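Local coordinates for non-toxic crystal protein (PDB 2D42) that is a non-toxic parasporal crystal protein of Bacillus thuringiensis that closely resembles beta-pore-forming toxins in structure, its own activity being unestablished, at residues A[59-64]-A[75-80]; A[136-141]-A[156-161]. All coordinates share one frame; numbering follows the deposited sequence.

Interaction 1: residues A[59-64]-A[75-80]; sequences DRRIIT and FSFSNA
I63 and F75 reach toward each other tip to tip, and here the packing is close. I63 CG1 comes within 3.5 Å of F75 CE1. The extended end of the isoleucine carries CD1 over one face of the ring, 3.9 Å from the F75 centroid and 19° off the ring normal, shifted toward the rim: a CH-pi contact. The F75 rim also meets backbone, CE1 lying obliquely 3.5 Å from R61 O. Two residues on, F77 presents CE1 to D59 CB at 3.6 Å, while D59 OD2 sits at the ring edge in its plane. R61 bridges the two phenylalanines, with CB near the F75 rim and CG 3.9 Å from F77 CE1.

Beyond CG this close packing ends. The arginine bends at chi2 (-63°), turning CD away from the phenylalanines, and its exposed end leads off from 75-80. NE makes a weak salt bridge back to its own strand, 3.4 Å from D59 OD1. That same oxygen accepts R60 N at 2.9 Å, on its anti side and somewhat out of the carboxylate plane. R60 and I62 turn their side chains from 75-80 and instead touch T153 of strand 150-185.

The strands are not paired edge to edge. They face each other nearly antiparallel (161°), closest approach of the axes 8.8 Å, as opposite layers of the elongated, curled beta-structure of this aerolysin/ETX-MTX2 relative. Strand 54-65 pairs with 150-185, and strand 71-94 with 129-146. The side chains of D59 and N79 cross at about a right angle and bring D59 OD2 near N79 OD1, two acceptors with no bond between them. Cohesion across the layers therefore comes from a ring face, ring rims and aliphatic carbons, while the one ion pair, R61 with D59, lies within 59-64.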
ATOM      1  N   ASP A  59       1.129  24.229  16.459  1.00 27.75           N
ATOM      2  CA  ASP A  59       0.438  25.156  17.352  1.00 27.68           C
ATOM      3  C   ASP A  59       1.453  26.057  18.055  1.00 26.29           C
ATOM      4  O   ASP A  59       2.649  25.772  18.077  1.00 26.30           O
ATOM      5  CB  ASP A  59      -0.326  24.340  18.406  1.00 28.97           C
ATOM      6  CG  ASP A  59      -1.604  25.012  18.886  1.00 30.56           C
ATOM      7  OD1 ASP A  59      -1.758  26.252  18.761  1.00 25.64           O
ATOM      8  OD2 ASP A  59      -2.458  24.267  19.421  1.00 32.92           O
ATOM      9  N   ARG A  60       0.956  27.136  18.639  1.00 25.10           N
ATOM     10  CA  ARG A  60       1.785  28.083  19.374  1.00 25.90           C
ATOM     11  C   ARG A  60       0.880  28.721  20.409  1.00 22.88           C
ATOM     12  O   ARG A  60      -0.169  29.244  20.064  1.00 22.38           O
ATOM     13  CB  ARG A  60       2.340  29.177  18.446  1.00 28.77           C
ATOM     14  CG  ARG A  60       3.028  30.314  19.208  1.00 32.21           C
ATOM     15  CD  ARG A  60       3.434  31.497  18.311  1.00 38.24           C
ATOM     16  NE  ARG A  60       2.625  32.692  18.568  1.00 39.43           N
ATOM     17  CZ  ARG A  60       3.114  33.871  18.948  1.00 41.38           C
ATOM     18  NH1 ARG A  60       4.422  34.031  19.122  1.00 42.39           N
ATOM     19  NH2 ARG A  60       2.294  34.897  19.152  1.00 41.46           N
ATOM     20  N   ARG A  61       1.275  28.669  21.676  1.00 23.79           N
ATOM     21  CA  ARG A  61       0.473  29.266  22.745  1.00 23.33           C
ATOM     22  C   ARG A  61       1.347  30.100  23.656  1.00 23.04           C
ATOM     23  O   ARG A  61       2.566  29.924  23.703  1.00 22.32           O
ATOM     24  CB  ARG A  61      -0.238  28.186  23.568  1.00 21.97           C
ATOM     25  CG  ARG A  61      -1.325  27.480  22.812  1.00 23.27           C
ATOM     26  CD  ARG A  61      -2.423  28.465  22.438  1.00 25.00           C
ATOM     27  NE  ARG A  61      -3.126  28.049  21.239  1.00 26.74           N
ATOM     28  CZ  ARG A  61      -3.914  28.842  20.520  1.00 29.94           C
ATOM     29  NH1 ARG A  61      -4.109  30.105  20.879  1.00 29.21           N
ATOM     30  NH2 ARG A  61      -4.505  28.372  19.432  1.00 28.06           N
ATOM     31  N   ILE A  62       0.710  30.987  24.408  1.00 22.67           N
ATOM     32  CA  ILE A  62       1.436  31.871  25.290  1.00 23.51           C
ATOM     33  C   ILE A  62       0.923  31.905  26.717  1.00 25.58           C
ATOM     34  O   ILE A  62      -0.278  31.957  26.953  1.00 27.08           O
ATOM     35  CB  ILE A  62       1.396  33.314  24.734  1.00 26.20           C
ATOM     36  CG1 ILE A  62       2.067  33.344  23.355  1.00 27.55           C
ATOM     37  CG2 ILE A  62       2.068  34.277  25.717  1.00 24.33           C
ATOM     38  CD1 ILE A  62       1.969  34.660  22.635  1.00 31.68           C
ATOM     39  N   ILE A  63       1.845  31.858  27.671  1.00 25.67           N
ATOM     40  CA  ILE A  63       1.482  31.966  29.076  1.00 26.17           C
ATOM     41  C   ILE A  63       2.257  33.176  29.570  1.00 26.21           C
ATOM     42  O   ILE A  63       3.486  33.168  29.594  1.00 27.62           O
ATOM     43  CB  ILE A  63       1.882  30.721  29.879  1.00 26.74           C
ATOM     44  CG1 ILE A  63       1.073  29.516  29.385  1.00 23.51           C
ATOM     45  CG2 ILE A  63       1.656  30.977  31.364  1.00 25.45           C
ATOM     46  CD1 ILE A  63       1.377  28.216  30.122  1.00 24.77           C
ATOM     47  N   THR A  64       1.540  34.228  29.934  1.00 26.25           N
ATOM     48  CA  THR A  64       2.184  35.446  30.393  1.00 28.57           C
ATOM     49  C   THR A  64       2.085  35.644  31.896  1.00 29.51           C
ATOM     50  O   THR A  64       1.006  35.538  32.472  1.00 28.83           O
ATOM     51  CB  THR A  64       1.568  36.672  29.727  1.00 28.44           C
ATOM     52  OG1 THR A  64       1.593  36.507  28.307  1.00 29.57           O
ATOM     53  CG2 THR A  64       2.342  37.929  30.113  1.00 30.19           C
ATOM     54  N   PHE A  75       1.830  23.644  29.085  1.00 25.77           N
ATOM     55  CA  PHE A  75       1.265  23.694  27.745  1.00 26.94           C
ATOM     56  C   PHE A  75       0.797  22.278  27.423  1.00 26.20           C
ATOM     57  O   PHE A  75       1.597  21.345  27.407  1.00 24.47           O
ATOM     58  CB  PHE A  75       2.319  24.103  26.710  1.00 25.75           C
ATOM     59  CG  PHE A  75       2.748  25.538  26.806  1.00 27.01           C
ATOM     60  CD1 PHE A  75       1.888  26.561  26.425  1.00 27.98           C
ATOM     61  CD2 PHE A  75       4.020  25.867  27.261  1.00 27.42           C
ATOM     62  CE1 PHE A  75       2.288  27.893  26.496  1.00 28.03           C
ATOM     63  CE2 PHE A  75       4.432  27.204  27.336  1.00 27.45           C
ATOM     64  CZ  PHE A  75       3.563  28.214  26.951  1.00 27.07           C
ATOM     65  N   SER A  76      -0.498  22.116  27.189  1.00 24.45           N
ATOM     66  CA  SER A  76      -1.029  20.812  26.830  1.00 24.24           C
ATOM     67  C   SER A  76      -1.524  20.889  25.381  1.00 26.21           C
ATOM     68  O   SER A  76      -2.510  21.569  25.083  1.00 24.51           O
ATOM     69  CB  SER A  76      -2.179  20.419  27.754  1.00 23.96           C
ATOM     70  OG  SER A  76      -2.816  19.266  27.245  1.00 25.71           O
ATOM     71  N   PHE A  77      -0.836  20.176  24.494  1.00 26.91           N
ATOM     72  CA  PHE A  77      -1.166  20.173  23.078  1.00 27.53           C
ATOM     73  C   PHE A  77      -1.799  18.875  22.590  1.00 28.30           C
ATOM     74  O   PHE A  77      -1.448  17.785  23.034  1.00 27.97           O
ATOM     75  CB  PHE A  77       0.096  20.425  22.249  1.00 24.94           C
ATOM     76  CG  PHE A  77       0.661  21.811  22.391  1.00 27.08           C
ATOM     77  CD1 PHE A  77       0.002  22.908  21.839  1.00 25.74           C
ATOM     78  CD2 PHE A  77       1.875  22.015  23.040  1.00 27.41           C
ATOM     79  CE1 PHE A  77       0.550  24.190  21.926  1.00 26.96           C
ATOM     80  CE2 PHE A  77       2.429  23.289  23.135  1.00 28.34           C
ATOM     81  CZ  PHE A  77       1.766  24.377  22.576  1.00 28.99           C
ATOM     82  N   SER A  78      -2.721  19.019  21.648  1.00 27.21           N
ATOM     83  CA  SER A  78      -3.413  17.901  21.028  1.00 30.26           C
ATOM     84  C   SER A  78      -3.730  18.328  19.608  1.00 29.84           C
ATOM     85  O   SER A  78      -4.553  19.211  19.391  1.00 30.21           O
ATOM     86  CB  SER A  78      -4.715  17.584  21.762  1.00 30.36           C
ATOM     87  OG  SER A  78      -5.500  16.687  20.996  1.00 36.99           O
ATOM     88  N   ASN A  79      -3.084  17.705  18.637  1.00 29.81           N
ATOM     89  CA  ASN A  79      -3.332  18.071  17.261  1.00 32.76           C
ATOM     90  C   ASN A  79      -3.406  16.825  16.379  1.00 34.05           C
ATOM     91  O   ASN A  79      -2.500  15.993  16.371  1.00 32.53           O
ATOM     92  CB  ASN A  79      -2.237  19.047  16.811  1.00 36.68           C
ATOM     93  CG  ASN A  79      -2.156  20.294  17.717  1.00 42.29           C
ATOM     94  OD1 ASN A  79      -2.927  21.247  17.571  1.00 45.32           O
ATOM     95  ND2 ASN A  79      -1.236  20.268  18.672  1.00 43.64           N
ATOM     96  N   ALA A  80      -4.515  16.689  15.660  1.00 35.34           N
ATOM     97  CA  ALA A  80      -4.723  15.547  14.779  1.00 37.52           C
ATOM     98  C   ALA A  80      -4.270  15.913  13.375  1.00 37.25           C
ATOM     99  O   ALA A  80      -4.984  16.596  12.650  1.00 40.47           O
ATOM    100  CB  ALA A  80      -6.202  15.148  14.776  1.00 38.60           C
TER

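Interaction 2: residues A[136-141]-A[156-161]; sequences QDFRDS and YTLEQG
Y156 directs its hydroxyl into D140, OH donating to D140 OD2 over a very short modelled distance of 2.4 Å, whose exact value is doubtful. OD2 lies at the edge of the tyrosine ring, in its plane, while the carboxylate plane is turned 66° from the ring. The same hydroxyl packs against F138 CB at 3.3 Å. Close by, L158 CD1 rests over one face of the F138 ring, 3.8 Å from its centroid and offset toward the rim, the nearest ring atom being F138 CZ at 3.5 Å from CD1. This is a CH-pi contact in which leucine and phenylalanine side chains cross at about a right angle.

CG of Y156 is anti to the backbone N (chi1 -166°), beside the carbonyl carbon; the ring beyond it spans the gap. That gap separates two layers of the long beta-sandwich seen in aerolysin-type pore-forming toxins: the strand axes come no nearer than 9.6 Å and run at 137°, so 136-141 and 156-161 face each other, while strand 129-146 pairs with 71-94, and strand 150-185 with 54-65.

Further out, D140 OD2 is also hydrogen-bonded to T236 OG1 of strand 219-244, so two hydroxyl groups meet the one carboxylate oxygen. T236 also touches F138 and Y156, and I238 touches Y156 and D140. On the other strand, L58 of strand 54-65 packs on both Y156 and L158, and Y81 of strand 71-94 lies against L158.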
ATOM      1  N   GLN A 136      -2.971  11.007  12.485  1.00 33.02           N
ATOM      2  CA  GLN A 136      -2.135  10.752  13.646  1.00 33.01           C
ATOM      3  C   GLN A 136      -2.574  11.730  14.724  1.00 33.17           C
ATOM      4  O   GLN A 136      -2.748  12.915  14.450  1.00 33.74           O
ATOM      5  CB  GLN A 136      -0.664  10.972  13.290  1.00 33.82           C
ATOM      6  CG  GLN A 136      -0.106   9.926  12.338  1.00 33.77           C
ATOM      7  CD  GLN A 136       1.334  10.196  11.945  1.00 34.84           C
ATOM      8  OE1 GLN A 136       1.607  11.029  11.076  1.00 30.48           O
ATOM      9  NE2 GLN A 136       2.268   9.495  12.592  1.00 31.22           N
ATOM     10  N   ASP A 137      -2.778  11.238  15.941  1.00 35.73           N
ATOM     11  CA  ASP A 137      -3.200  12.102  17.045  1.00 38.09           C
ATOM     12  C   ASP A 137      -2.015  12.455  17.942  1.00 36.97           C
ATOM     13  O   ASP A 137      -1.696  11.729  18.877  1.00 38.18           O
ATOM     14  CB  ASP A 137      -4.277  11.413  17.893  1.00 40.48           C
ATOM     15  CG  ASP A 137      -5.541  11.109  17.107  1.00 42.98           C
ATOM     16  OD1 ASP A 137      -6.188  12.052  16.615  1.00 44.88           O
ATOM     17  OD2 ASP A 137      -5.892   9.920  16.987  1.00 46.08           O
ATOM     18  N   PHE A 138      -1.373  13.580  17.664  1.00 35.02           N
ATOM     19  CA  PHE A 138      -0.229  13.995  18.458  1.00 32.84           C
ATOM     20  C   PHE A 138      -0.667  14.732  19.715  1.00 33.43           C
ATOM     21  O   PHE A 138      -1.359  15.750  19.650  1.00 34.15           O
ATOM     22  CB  PHE A 138       0.703  14.873  17.618  1.00 30.58           C
ATOM     23  CG  PHE A 138       1.276  14.167  16.422  1.00 29.18           C
ATOM     24  CD1 PHE A 138       2.210  13.152  16.584  1.00 29.09           C
ATOM     25  CD2 PHE A 138       0.859  14.500  15.134  1.00 29.08           C
ATOM     26  CE1 PHE A 138       2.723  12.467  15.481  1.00 28.16           C
ATOM     27  CE2 PHE A 138       1.365  13.825  14.023  1.00 27.10           C
ATOM     28  CZ  PHE A 138       2.299  12.805  14.197  1.00 28.41           C
ATOM     29  N   ARG A 139      -0.264  14.194  20.862  1.00 31.92           N
ATOM     30  CA  ARG A 139      -0.590  14.775  22.153  1.00 32.82           C
ATOM     31  C   ARG A 139       0.708  14.904  22.939  1.00 32.67           C
ATOM     32  O   ARG A 139       1.446  13.930  23.092  1.00 30.32           O
ATOM     33  CB  ARG A 139      -1.564  13.875  22.929  1.00 36.24           C
ATOM     34  CG  ARG A 139      -2.905  13.611  22.247  1.00 42.85           C
ATOM     35  CD  ARG A 139      -3.873  12.921  23.219  1.00 47.90           C
ATOM     36  NE  ARG A 139      -5.144  12.546  22.598  1.00 50.90           N
ATOM     37  CZ  ARG A 139      -5.293  11.535  21.745  1.00 53.36           C
ATOM     38  NH1 ARG A 139      -6.484  11.265  21.227  1.00 54.57           N
ATOM     39  NH2 ARG A 139      -4.250  10.784  21.414  1.00 54.50           N
ATOM     40  N   ASP A 140       0.984  16.110  23.423  1.00 29.70           N
ATOM     41  CA  ASP A 140       2.189  16.368  24.200  1.00 32.32           C
ATOM     42  C   ASP A 140       1.947  17.518  25.157  1.00 30.96           C
ATOM     43  O   ASP A 140       1.054  18.343  24.946  1.00 31.66           O
ATOM     44  CB  ASP A 140       3.367  16.713  23.278  1.00 33.52           C
ATOM     45  CG  ASP A 140       3.859  15.515  22.489  1.00 35.96           C
ATOM     46  OD1 ASP A 140       4.489  14.627  23.090  1.00 39.52           O
ATOM     47  OD2 ASP A 140       3.607  15.453  21.270  1.00 37.53           O
ATOM     48  N   SER A 141       2.740  17.567  26.217  1.00 29.18           N
ATOM     49  CA  SER A 141       2.614  18.636  27.189  1.00 31.48           C
ATOM     50  C   SER A 141       4.001  19.057  27.618  1.00 29.88           C
ATOM     51  O   SER A 141       4.970  18.335  27.398  1.00 32.60           O
ATOM     52  CB  SER A 141       1.809  18.179  28.407  1.00 31.46           C
ATOM     53  OG  SER A 141       2.559  17.270  29.192  1.00 37.06           O
ATOM     54  N   TYR A 156       4.584  24.131  19.273  1.00 22.39           N
ATOM     55  CA  TYR A 156       4.442  22.687  19.047  1.00 23.82           C
ATOM     56  C   TYR A 156       4.798  22.409  17.591  1.00 21.41           C
ATOM     57  O   TYR A 156       4.129  22.897  16.675  1.00 23.31           O
ATOM     58  CB  TYR A 156       2.990  22.271  19.339  1.00 23.45           C
ATOM     59  CG  TYR A 156       2.752  20.780  19.470  1.00 27.48           C
ATOM     60  CD1 TYR A 156       3.711  19.939  20.042  1.00 29.17           C
ATOM     61  CD2 TYR A 156       1.537  20.220  19.080  1.00 28.06           C
ATOM     62  CE1 TYR A 156       3.456  18.569  20.223  1.00 28.90           C
ATOM     63  CE2 TYR A 156       1.270  18.860  19.258  1.00 29.17           C
ATOM     64  CZ  TYR A 156       2.227  18.042  19.832  1.00 30.71           C
ATOM     65  OH  TYR A 156       1.933  16.710  20.060  1.00 31.15           O
ATOM     66  N   THR A 157       5.869  21.647  17.389  1.00 22.38           N
ATOM     67  CA  THR A 157       6.360  21.321  16.056  1.00 22.09           C
ATOM     68  C   THR A 157       6.302  19.845  15.706  1.00 25.60           C
ATOM     69  O   THR A 157       6.602  18.979  16.535  1.00 24.96           O
ATOM     70  CB  THR A 157       7.827  21.779  15.901  1.00 23.57           C
ATOM     71  OG1 THR A 157       7.889  23.197  16.050  1.00 25.58           O
ATOM     72  CG2 THR A 157       8.387  21.385  14.539  1.00 24.26           C
ATOM     73  N   LEU A 158       5.909  19.565  14.468  1.00 25.24           N
ATOM     74  CA  LEU A 158       5.851  18.200  13.980  1.00 25.52           C
ATOM     75  C   LEU A 158       6.922  18.006  12.923  1.00 25.88           C
ATOM     76  O   LEU A 158       7.049  18.806  11.991  1.00 24.45           O
ATOM     77  CB  LEU A 158       4.493  17.881  13.350  1.00 25.63           C
ATOM     78  CG  LEU A 158       4.438  16.548  12.584  1.00 27.68           C
ATOM     79  CD1 LEU A 158       4.591  15.386  13.557  1.00 29.79           C
ATOM     80  CD2 LEU A 158       3.125  16.425  11.825  1.00 27.69           C
ATOM     81  N   GLU A 159       7.703  16.945  13.077  1.00 25.32           N
ATOM     82  CA  GLU A 159       8.721  16.625  12.098  1.00 25.56           C
ATOM     83  C   GLU A 159       8.033  15.652  11.141  1.00 25.95           C
ATOM     84  O   GLU A 159       7.699  14.527  11.523  1.00 24.07           O
ATOM     85  CB  GLU A 159       9.910  15.962  12.774  1.00 25.63           C
ATOM     86  CG  GLU A 159      11.067  15.697  11.860  1.00 30.13           C
ATOM     87  CD  GLU A 159      12.299  15.304  12.639  1.00 35.02           C
ATOM     88  OE1 GLU A 159      12.453  14.102  12.949  1.00 35.94           O
ATOM     89  OE2 GLU A 159      13.101  16.208  12.962  1.00 36.35           O
ATOM     90  N   GLN A 160       7.806  16.102   9.911  1.00 25.19           N
ATOM     91  CA  GLN A 160       7.138  15.295   8.905  1.00 26.88           C
ATOM     92  C   GLN A 160       8.083  14.750   7.849  1.00 28.35           C
ATOM     93  O   GLN A 160       8.793  15.507   7.185  1.00 27.65           O
ATOM     94  CB  GLN A 160       6.045  16.111   8.213  1.00 30.40           C
ATOM     95  CG  GLN A 160       5.209  15.301   7.228  1.00 35.62           C
ATOM     96  CD  GLN A 160       4.152  16.135   6.538  1.00 38.60           C
ATOM     97  OE1 GLN A 160       4.468  17.137   5.900  1.00 43.52           O
ATOM     98  NE2 GLN A 160       2.887  15.726   6.660  1.00 40.60           N
ATOM     99  N   GLY A 161       8.083  13.426   7.703  1.00 29.36           N
ATOM    100  CA  GLY A 161       8.924  12.780   6.713  1.00 26.94           C
ATOM    101  C   GLY A 161       8.177  12.612   5.403  1.00 27.05           C
ATOM    102  O   GLY A 161       6.948  12.698   5.357  1.00 26.82           O
TER

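Interactions 1 and 2 lie side by side in one sandwich, their centres 11 Å apart, each spanning the same two layers. Strands 75-80 and 136-141 are sheet neighbours: F77 N lies 2.7 Å from D140 O, and N79 N lies 2.8 Å from F138 O, both probable hydrogen bonds. In the facing layer, D59 and Y156 are joined by backbone bonding between strands 54-65 and 150-185. The F77 ring of interaction 1 stacks on the Y156 ring of interaction 2, which ties the two contacts together through their rings. Neither contact is known to belong to a catalytic or ligand site; together they join the layers of the elongated body.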